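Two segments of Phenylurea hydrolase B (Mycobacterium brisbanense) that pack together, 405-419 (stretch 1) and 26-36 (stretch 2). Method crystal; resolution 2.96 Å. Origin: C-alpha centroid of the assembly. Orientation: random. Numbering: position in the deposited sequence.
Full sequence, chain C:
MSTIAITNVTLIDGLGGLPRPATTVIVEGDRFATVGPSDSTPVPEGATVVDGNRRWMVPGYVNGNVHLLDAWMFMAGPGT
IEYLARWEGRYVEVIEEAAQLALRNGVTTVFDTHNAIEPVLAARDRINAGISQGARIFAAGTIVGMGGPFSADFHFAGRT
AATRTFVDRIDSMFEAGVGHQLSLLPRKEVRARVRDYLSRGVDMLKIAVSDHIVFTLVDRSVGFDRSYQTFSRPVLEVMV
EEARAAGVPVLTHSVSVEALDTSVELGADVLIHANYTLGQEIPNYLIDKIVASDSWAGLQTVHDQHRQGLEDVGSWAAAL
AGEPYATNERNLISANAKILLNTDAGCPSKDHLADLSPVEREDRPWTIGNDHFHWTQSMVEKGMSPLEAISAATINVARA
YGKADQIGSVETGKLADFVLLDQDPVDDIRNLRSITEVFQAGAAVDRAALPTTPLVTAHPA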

ATOM      1  N   ASP C 405      24.728 -44.865  -2.114  1.00 26.40           N
ATOM      2  CA  ASP C 405      24.869 -46.225  -2.646  1.00 31.29           C
ATOM      3  C   ASP C 405      24.175 -46.364  -3.976  1.00 20.46           C
ATOM      4  O   ASP C 405      24.632 -47.106  -4.812  1.00 25.83           O
ATOM      5  CB  ASP C 405      24.343 -47.276  -1.650  1.00 25.17           C
ATOM      6  CG  ASP C 405      22.967 -46.939  -1.125  1.00 35.91           C
ATOM      7  OD1 ASP C 405      22.747 -45.772  -0.685  1.00 46.40           O
ATOM      8  OD2 ASP C 405      22.095 -47.834  -1.154  1.00 12.47           O
ATOM      9  N   GLN C 406      23.055 -45.655  -4.132  1.00 16.75           N
ATOM     10  CA  GLN C 406      22.321 -45.620  -5.388  1.00 25.33           C
ATOM     11  C   GLN C 406      22.785 -44.585  -6.438  1.00 32.49           C
ATOM     12  O   GLN C 406      22.833 -44.930  -7.636  1.00 22.26           O
ATOM     13  CB  GLN C 406      20.843 -45.496  -5.114  1.00 21.63           C
ATOM     14  CG  GLN C 406      20.268 -46.703  -4.353  1.00 27.93           C
ATOM     15  CD  GLN C 406      20.038 -47.936  -5.212  1.00 16.09           C
ATOM     16  OE1 GLN C 406      20.855 -48.281  -6.044  1.00 19.93           O
ATOM     17  NE2 GLN C 406      18.894 -48.609  -5.012  1.00 21.57           N
ATOM     18  N   ILE C 407      23.136 -43.359  -6.030  1.00 36.35           N
ATOM     19  CA  ILE C 407      23.524 -42.304  -6.995  1.00 31.27           C
ATOM     20  C   ILE C 407      24.747 -41.448  -6.633  1.00 29.29           C
ATOM     21  O   ILE C 407      25.176 -41.404  -5.504  1.00 26.07           O
ATOM     22  CB  ILE C 407      22.389 -41.274  -7.247  1.00 29.47           C
ATOM     23  CG1 ILE C 407      21.613 -40.973  -5.959  1.00 16.60           C
ATOM     24  CG2 ILE C 407      21.495 -41.745  -8.387  1.00 30.32           C
ATOM     25  CD1 ILE C 407      20.702 -39.775  -5.989  1.00  9.69           C
ATOM     26  N   GLY C 408      25.398 -40.863  -7.634  1.00 30.81           N
ATOM     27  CA  GLY C 408      25.515 -41.525  -8.943  1.00 40.07           C
ATOM     28  C   GLY C 408      26.277 -40.842 -10.066  1.00 50.26           C
ATOM     29  O   GLY C 408      26.137 -39.661 -10.323  1.00 47.21           O
ATOM     30  N   SER C 409      27.130 -41.607 -10.707  1.00 46.34           N
ATOM     31  CA  SER C 409      27.671 -42.800 -10.063  1.00 36.17           C
ATOM     32  C   SER C 409      29.224 -42.655  -9.908  1.00 30.60           C
ATOM     33  O   SER C 409      29.650 -42.260  -8.792  1.00 23.00           O
ATOM     34  CB  SER C 409      27.140 -44.067 -10.719  1.00 37.18           C
ATOM     35  OG  SER C 409      25.774 -43.921 -11.073  1.00 38.36           O
ATOM     36  N   VAL C 410      30.093 -42.953 -10.899  1.00 23.72           N
ATOM     37  CA  VAL C 410      29.966 -43.990 -11.902  1.00 26.66           C
ATOM     38  C   VAL C 410      30.737 -45.203 -11.367  1.00 23.43           C
ATOM     39  O   VAL C 410      31.987 -45.148 -11.253  1.00 22.46           O
ATOM     40  CB  VAL C 410      30.549 -43.563 -13.266  1.00 26.07           C
ATOM     41  CG1 VAL C 410      30.912 -44.780 -14.109  1.00 21.10           C
ATOM     42  CG2 VAL C 410      29.562 -42.711 -14.025  1.00 21.12           C
ATOM     43  N   GLU C 411      30.012 -46.256 -11.011  1.00 16.26           N
ATOM     44  CA  GLU C 411      30.589 -47.453 -10.416  1.00 27.85           C
ATOM     45  C   GLU C 411      29.659 -48.659 -10.660  1.00 21.30           C
ATOM     46  O   GLU C 411      28.462 -48.473 -10.920  1.00 21.48           O
ATOM     47  CB  GLU C 411      30.727 -47.290  -8.885  1.00 35.61           C
ATOM     48  CG  GLU C 411      31.468 -46.077  -8.381  1.00 24.22           C
ATOM     49  CD  GLU C 411      31.488 -46.026  -6.887  1.00 28.57           C
ATOM     50  OE1 GLU C 411      32.109 -46.921  -6.264  1.00 13.79           O
ATOM     51  OE2 GLU C 411      30.877 -45.061  -6.354  1.00 36.79           O
ATOM     52  N   THR C 412      30.211 -49.868 -10.576  1.00 14.73           N
ATOM     53  CA  THR C 412      29.434 -51.078 -10.715  1.00 20.35           C
ATOM     54  C   THR C 412      28.279 -51.239  -9.743  1.00 15.69           C
ATOM     55  O   THR C 412      28.388 -50.901  -8.622  1.00 30.98           O
ATOM     56  CB  THR C 412      30.337 -52.319 -10.649  1.00 11.28           C
ATOM     57  OG1 THR C 412      29.549 -53.493 -10.824  1.00 18.09           O
ATOM     58  CG2 THR C 412      31.057 -52.394  -9.336  1.00 12.67           C
ATOM     59  N   GLY C 413      27.163 -51.769 -10.218  1.00 17.26           N
ATOM     60  CA  GLY C 413      25.982 -52.032  -9.383  1.00 13.28           C
ATOM     61  C   GLY C 413      25.272 -50.778  -8.882  1.00 14.21           C
ATOM     62  O   GLY C 413      24.578 -50.794  -7.894  1.00 22.97           O
ATOM     63  N   LYS C 414      25.473 -49.674  -9.574  1.00 35.22           N
ATOM     64  CA  LYS C 414      24.866 -48.403  -9.249  1.00 31.23           C
ATOM     65  C   LYS C 414      23.958 -47.988 -10.398  1.00 25.84           C
ATOM     66  O   LYS C 414      24.120 -48.449 -11.524  1.00 32.77           O
ATOM     67  CB  LYS C 414      25.943 -47.313  -9.043  1.00 31.54           C
ATOM     68  CG  LYS C 414      26.679 -47.430  -7.726  1.00 31.87           C
ATOM     69  CD  LYS C 414      26.527 -46.196  -6.853  1.00 36.55           C
ATOM     70  CE  LYS C 414      27.306 -45.015  -7.369  1.00 25.40           C
ATOM     71  NZ  LYS C 414      27.199 -43.864  -6.446  1.00 26.45           N
ATOM     72  N   LEU C 415      22.992 -47.118 -10.106  1.00 25.31           N
ATOM     73  CA  LEU C 415      22.045 -46.712 -11.120  1.00 19.84           C
ATOM     74  C   LEU C 415      22.873 -46.045 -12.196  1.00 25.73           C
ATOM     75  O   LEU C 415      23.780 -45.288 -11.899  1.00 19.32           O
ATOM     76  CB  LEU C 415      21.005 -45.730 -10.572  1.00 29.96           C
ATOM     77  CG  LEU C 415      19.710 -46.245  -9.955  1.00 21.65           C
ATOM     78  CD1 LEU C 415      18.868 -45.054  -9.524  1.00 18.87           C
ATOM     79  CD2 LEU C 415      19.004 -47.121 -10.949  1.00 16.06           C
ATOM     80  N   ALA C 416      22.587 -46.346 -13.458  1.00 34.11           N
ATOM     81  CA  ALA C 416      23.384 -45.785 -14.501  1.00 40.91           C
ATOM     82  C   ALA C 416      22.749 -44.496 -14.956  1.00 38.43           C
ATOM     83  O   ALA C 416      21.762 -44.509 -15.722  1.00 32.37           O
ATOM     84  CB  ALA C 416      23.561 -46.745 -15.625  1.00 16.28           C
ATOM     85  N   ASP C 417      23.304 -43.404 -14.431  1.00 20.04           N
ATOM     86  CA  ASP C 417      22.898 -42.084 -14.804  1.00 18.74           C
ATOM     87  C   ASP C 417      24.195 -41.439 -15.228  1.00 30.62           C
ATOM     88  O   ASP C 417      25.149 -41.362 -14.433  1.00 35.45           O
ATOM     89  CB  ASP C 417      22.299 -41.298 -13.609  1.00 33.43           C
ATOM     90  CG  ASP C 417      21.128 -42.005 -12.961  1.00 36.89           C
ATOM     91  OD1 ASP C 417      20.255 -42.535 -13.702  1.00 41.38           O
ATOM     92  OD2 ASP C 417      21.065 -42.017 -11.693  1.00 29.66           O
ATOM     93  N   PHE C 418      24.283 -40.993 -16.464  1.00 16.61           N
ATOM     94  CA  PHE C 418      25.495 -40.331 -16.853  1.00 21.19           C
ATOM     95  C   PHE C 418      25.300 -39.326 -17.962  1.00 23.16           C
ATOM     96  O   PHE C 418      24.283 -39.311 -18.651  1.00 19.72           O
ATOM     97  CB  PHE C 418      26.586 -41.352 -17.223  1.00 28.57           C
ATOM     98  CG  PHE C 418      26.333 -42.127 -18.475  1.00 30.42           C
ATOM     99  CD1 PHE C 418      26.601 -41.585 -19.709  1.00 21.51           C
ATOM    100  CD2 PHE C 418      25.884 -43.427 -18.402  1.00 29.06           C
ATOM    101  CE1 PHE C 418      26.401 -42.320 -20.857  1.00 21.82           C
ATOM    102  CE2 PHE C 418      25.679 -44.180 -19.555  1.00 33.38           C
ATOM    103  CZ  PHE C 418      25.926 -43.613 -20.797  1.00 34.28           C
ATOM    104  N   VAL C 419      26.309 -38.472 -18.103  1.00 14.61           N
ATOM    105  CA  VAL C 419      26.300 -37.425 -19.080  1.00 15.78           C
ATOM    106  C   VAL C 419      27.609 -37.519 -19.863  1.00 16.21           C
ATOM    107  O   VAL C 419      28.691 -37.751 -19.256  1.00 12.15           O
ATOM    108  CB  VAL C 419      26.222 -36.081 -18.390  1.00 26.59           C
ATOM    109  CG1 VAL C 419      26.046 -34.990 -19.429  1.00 32.15           C
ATOM    110  CG2 VAL C 419      25.076 -36.053 -17.372  1.00 28.31           C
TER
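Stretch 2 26-36: IVEGDRFATVG

Stretch 2 enters as the end of a strand, I26-V27, passes through a loop at E28-R31 and leaves as a second strand, F32-G36. The two arms pair with each other: A33 N donates to I26 O at 2.8 Å, and E28 N donates to R31 O at 2.7 Å across the loop. G29 has positive phi, which favours glycine.

The second arm lies against the loop T412-A416 of stretch 1. The two backbones run in opposite directions here, since K414 pairs with F32 while T412, earlier in the chain, meets A33. The closest CA atoms are those of L415 and R31, 4.5 Å apart.

Both backbone polar groups of F32 are satisfied by stretch 1. F32 N donates to K414 O at 2.8 Å, and G413 N donates to F32 O at 3.1 Å. K414 O also receives a CA-H...O contact from R31 CA at 3.1 Å. E411 to K414 form a type II turn. G413 N lies within it, and K414 O follows at its end; the turn's own bond, K414 N to E411 O at 3.5 Å, is weak. Next to it, T412 OG1 donates to A33 O at 2.7 Å, so a side chain satisfies that carbonyl.

F32 is the centre of the contact. Its CA-to-CB bond points toward stretch 1, and the ring is held between two aliphatic groups. V410 CG1 lies over one face, 4.0 Å from the ring centroid, and A416 CB over the opposite face, 3.8 Å from the centroid. S409 CB meets the ring edge at 3.3 Å from F32 CE2. F418 CD2 is 3.8 Å from F32 CE1. The S409 hydroxyl is satisfied within stretch 1: S409 OG donates to L415 O at 2.6 Å. A416 CB also touches V27 CG1 at 3.6 Å, so it bridges both arms.

R31 starts away from stretch 1, but its guanidinium turns back to it. R31 NH2 donates to Q406 OE1 at 2.4 Å, a very short bond. R31 NH1 makes a weak bond to the same oxygen, Q406 OE1, at 3.2 Å. G413 O lies over one face of the guanidinium and L415 CD2 over the other. R31 NH1 is only 2.5 Å from L415 N, but both are donors and no hydrogen bond forms. NH1 is also too close to K414 in the model, so its position is less certain. L415 N instead has a weak bond to Q406 O at 3.3 Å.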

ATOM      1  N   ILE C  26      29.998 -50.541 -19.438  1.00 19.84           N
ATOM      2  CA  ILE C  26      28.869 -51.306 -19.856  1.00 17.74           C
ATOM      3  C   ILE C  26      27.709 -51.011 -18.900  1.00 25.22           C
ATOM      4  O   ILE C  26      27.924 -50.739 -17.699  1.00 35.87           O
ATOM      5  CB  ILE C  26      29.246 -52.802 -19.811  1.00 33.23           C
ATOM      6  CG1 ILE C  26      30.428 -53.075 -20.769  1.00 21.58           C
ATOM      7  CG2 ILE C  26      28.033 -53.663 -20.174  1.00 48.84           C
ATOM      8  CD1 ILE C  26      30.789 -54.518 -21.026  1.00 31.50           C
ATOM      9  N   VAL C  27      26.485 -51.091 -19.415  1.00 24.21           N
ATOM     10  CA  VAL C  27      25.296 -50.989 -18.539  1.00 38.46           C
ATOM     11  C   VAL C  27      24.477 -52.252 -18.636  1.00 36.17           C
ATOM     12  O   VAL C  27      24.247 -52.773 -19.735  1.00 29.89           O
ATOM     13  CB  VAL C  27      24.421 -49.754 -18.832  1.00 17.78           C
ATOM     14  CG1 VAL C  27      25.141 -48.504 -18.376  1.00 42.57           C
ATOM     15  CG2 VAL C  27      24.109 -49.666 -20.290  1.00 20.86           C
ATOM     16  N   GLU C  28      24.079 -52.772 -17.477  1.00 37.91           N
ATOM     17  CA  GLU C  28      23.218 -53.950 -17.431  1.00 37.68           C
ATOM     18  C   GLU C  28      21.902 -53.427 -16.930  1.00 36.20           C
ATOM     19  O   GLU C  28      21.889 -52.804 -15.883  1.00 32.80           O
ATOM     20  CB  GLU C  28      23.773 -54.994 -16.459  1.00 53.99           C
ATOM     21  CG  GLU C  28      22.724 -55.983 -15.937  1.00 60.48           C
ATOM     22  CD  GLU C  28      22.982 -56.506 -14.521  1.00 37.14           C
ATOM     23  OE1 GLU C  28      22.431 -57.596 -14.217  1.00 31.14           O
ATOM     24  OE2 GLU C  28      23.700 -55.837 -13.721  1.00 25.46           O
ATOM     25  N   GLY C  29      20.806 -53.682 -17.642  1.00 46.37           N
ATOM     26  CA  GLY C  29      19.509 -53.235 -17.167  1.00 44.89           C
ATOM     27  C   GLY C  29      19.592 -51.745 -16.995  1.00 35.12           C
ATOM     28  O   GLY C  29      19.853 -51.061 -17.986  1.00 31.34           O
ATOM     29  N   ASP C  30      19.447 -51.269 -15.759  1.00 43.49           N
ATOM     30  CA  ASP C  30      19.741 -49.877 -15.465  1.00 35.31           C
ATOM     31  C   ASP C  30      21.226 -49.998 -15.188  1.00 42.07           C
ATOM     32  O   ASP C  30      22.018 -50.301 -16.096  1.00 45.11           O
ATOM     33  CB  ASP C  30      18.984 -49.361 -14.236  1.00 30.06           C
ATOM     34  CG  ASP C  30      17.806 -50.230 -13.858  1.00 46.29           C
ATOM     35  OD1 ASP C  30      16.749 -50.004 -14.482  1.00 64.68           O
ATOM     36  OD2 ASP C  30      17.914 -51.109 -12.938  1.00 35.47           O
ATOM     37  N   ARG C  31      21.614 -49.806 -13.941  1.00 25.98           N
ATOM     38  CA  ARG C  31      22.729 -50.520 -13.398  1.00 24.89           C
ATOM     39  C   ARG C  31      23.953 -50.535 -14.316  1.00 23.02           C
ATOM     40  O   ARG C  31      23.987 -51.177 -15.350  1.00 15.58           O
ATOM     41  CB  ARG C  31      22.267 -51.942 -13.006  1.00 33.62           C
ATOM     42  CG  ARG C  31      21.731 -52.131 -11.594  1.00 32.63           C
ATOM     43  CD  ARG C  31      21.358 -50.839 -10.953  1.00 30.69           C
ATOM     44  NE  ARG C  31      20.829 -50.933  -9.589  1.00 17.25           N
ATOM     45  CZ  ARG C  31      20.936 -49.948  -8.729  1.00 23.34           C
ATOM     46  NH1 ARG C  31      21.599 -48.867  -9.074  1.00 39.30           N
ATOM     47  NH2 ARG C  31      20.433 -50.090  -7.517  1.00 31.26           N
ATOM     48  N   PHE C  32      24.950 -49.793 -13.895  1.00 28.52           N
ATOM     49  CA  PHE C  32      26.275 -49.888 -14.444  1.00 32.78           C
ATOM     50  C   PHE C  32      26.734 -51.286 -14.218  1.00 22.66           C
ATOM     51  O   PHE C  32      26.413 -51.842 -13.179  1.00 19.59           O
ATOM     52  CB  PHE C  32      27.262 -48.978 -13.714  1.00 29.52           C
ATOM     53  CG  PHE C  32      27.238 -47.574 -14.193  1.00 22.93           C
ATOM     54  CD1 PHE C  32      27.306 -47.293 -15.554  1.00 23.62           C
ATOM     55  CD2 PHE C  32      27.105 -46.545 -13.313  1.00 35.56           C
ATOM     56  CE1 PHE C  32      27.270 -45.992 -16.000  1.00 40.70           C
ATOM     57  CE2 PHE C  32      27.072 -45.246 -13.765  1.00 30.52           C
ATOM     58  CZ  PHE C  32      27.166 -44.967 -15.096  1.00 21.37           C
ATOM     59  N   ALA C  33      27.461 -51.861 -15.185  1.00 19.53           N
ATOM     60  CA  ALA C  33      27.844 -53.215 -15.030  1.00 27.89           C
ATOM     61  C   ALA C  33      29.337 -53.348 -14.652  1.00 21.05           C
ATOM     62  O   ALA C  33      29.703 -53.672 -13.521  1.00 24.67           O
ATOM     63  CB  ALA C  33      27.479 -53.982 -16.289  1.00 18.56           C
ATOM     64  N   THR C  34      30.177 -53.164 -15.660  1.00 13.16           N
ATOM     65  CA  THR C  34      31.592 -53.381 -15.536  1.00 16.42           C
ATOM     66  C   THR C  34      32.312 -52.074 -15.910  1.00 34.27           C
ATOM     67  O   THR C  34      31.949 -51.405 -16.880  1.00 28.04           O
ATOM     68  CB  THR C  34      32.067 -54.501 -16.440  1.00 19.50           C
ATOM     69  OG1 THR C  34      31.066 -55.527 -16.536  1.00 20.68           O
ATOM     70  CG2 THR C  34      33.352 -55.066 -15.901  1.00 27.50           C
ATOM     71  N   VAL C  35      33.307 -51.678 -15.119  1.00 25.14           N
ATOM     72  CA  VAL C  35      34.074 -50.491 -15.406  1.00 19.54           C
ATOM     73  C   VAL C  35      35.531 -50.876 -15.519  1.00 23.02           C
ATOM     74  O   VAL C  35      36.167 -51.246 -14.535  1.00 33.98           O
ATOM     75  CB  VAL C  35      33.963 -49.471 -14.274  1.00 33.90           C
ATOM     76  CG1 VAL C  35      34.648 -48.170 -14.652  1.00 13.81           C
ATOM     77  CG2 VAL C  35      32.504 -49.207 -13.968  1.00 43.12           C
ATOM     78  N   GLY C  36      36.083 -50.734 -16.705  1.00  9.76           N
ATOM     79  CA  GLY C  36      37.492 -51.014 -16.908  1.00 10.51           C
ATOM     80  C   GLY C  36      37.777 -50.666 -18.339  1.00 16.09           C
ATOM     81  O   GLY C  36      36.810 -50.334 -19.049  1.00 36.01           O
TER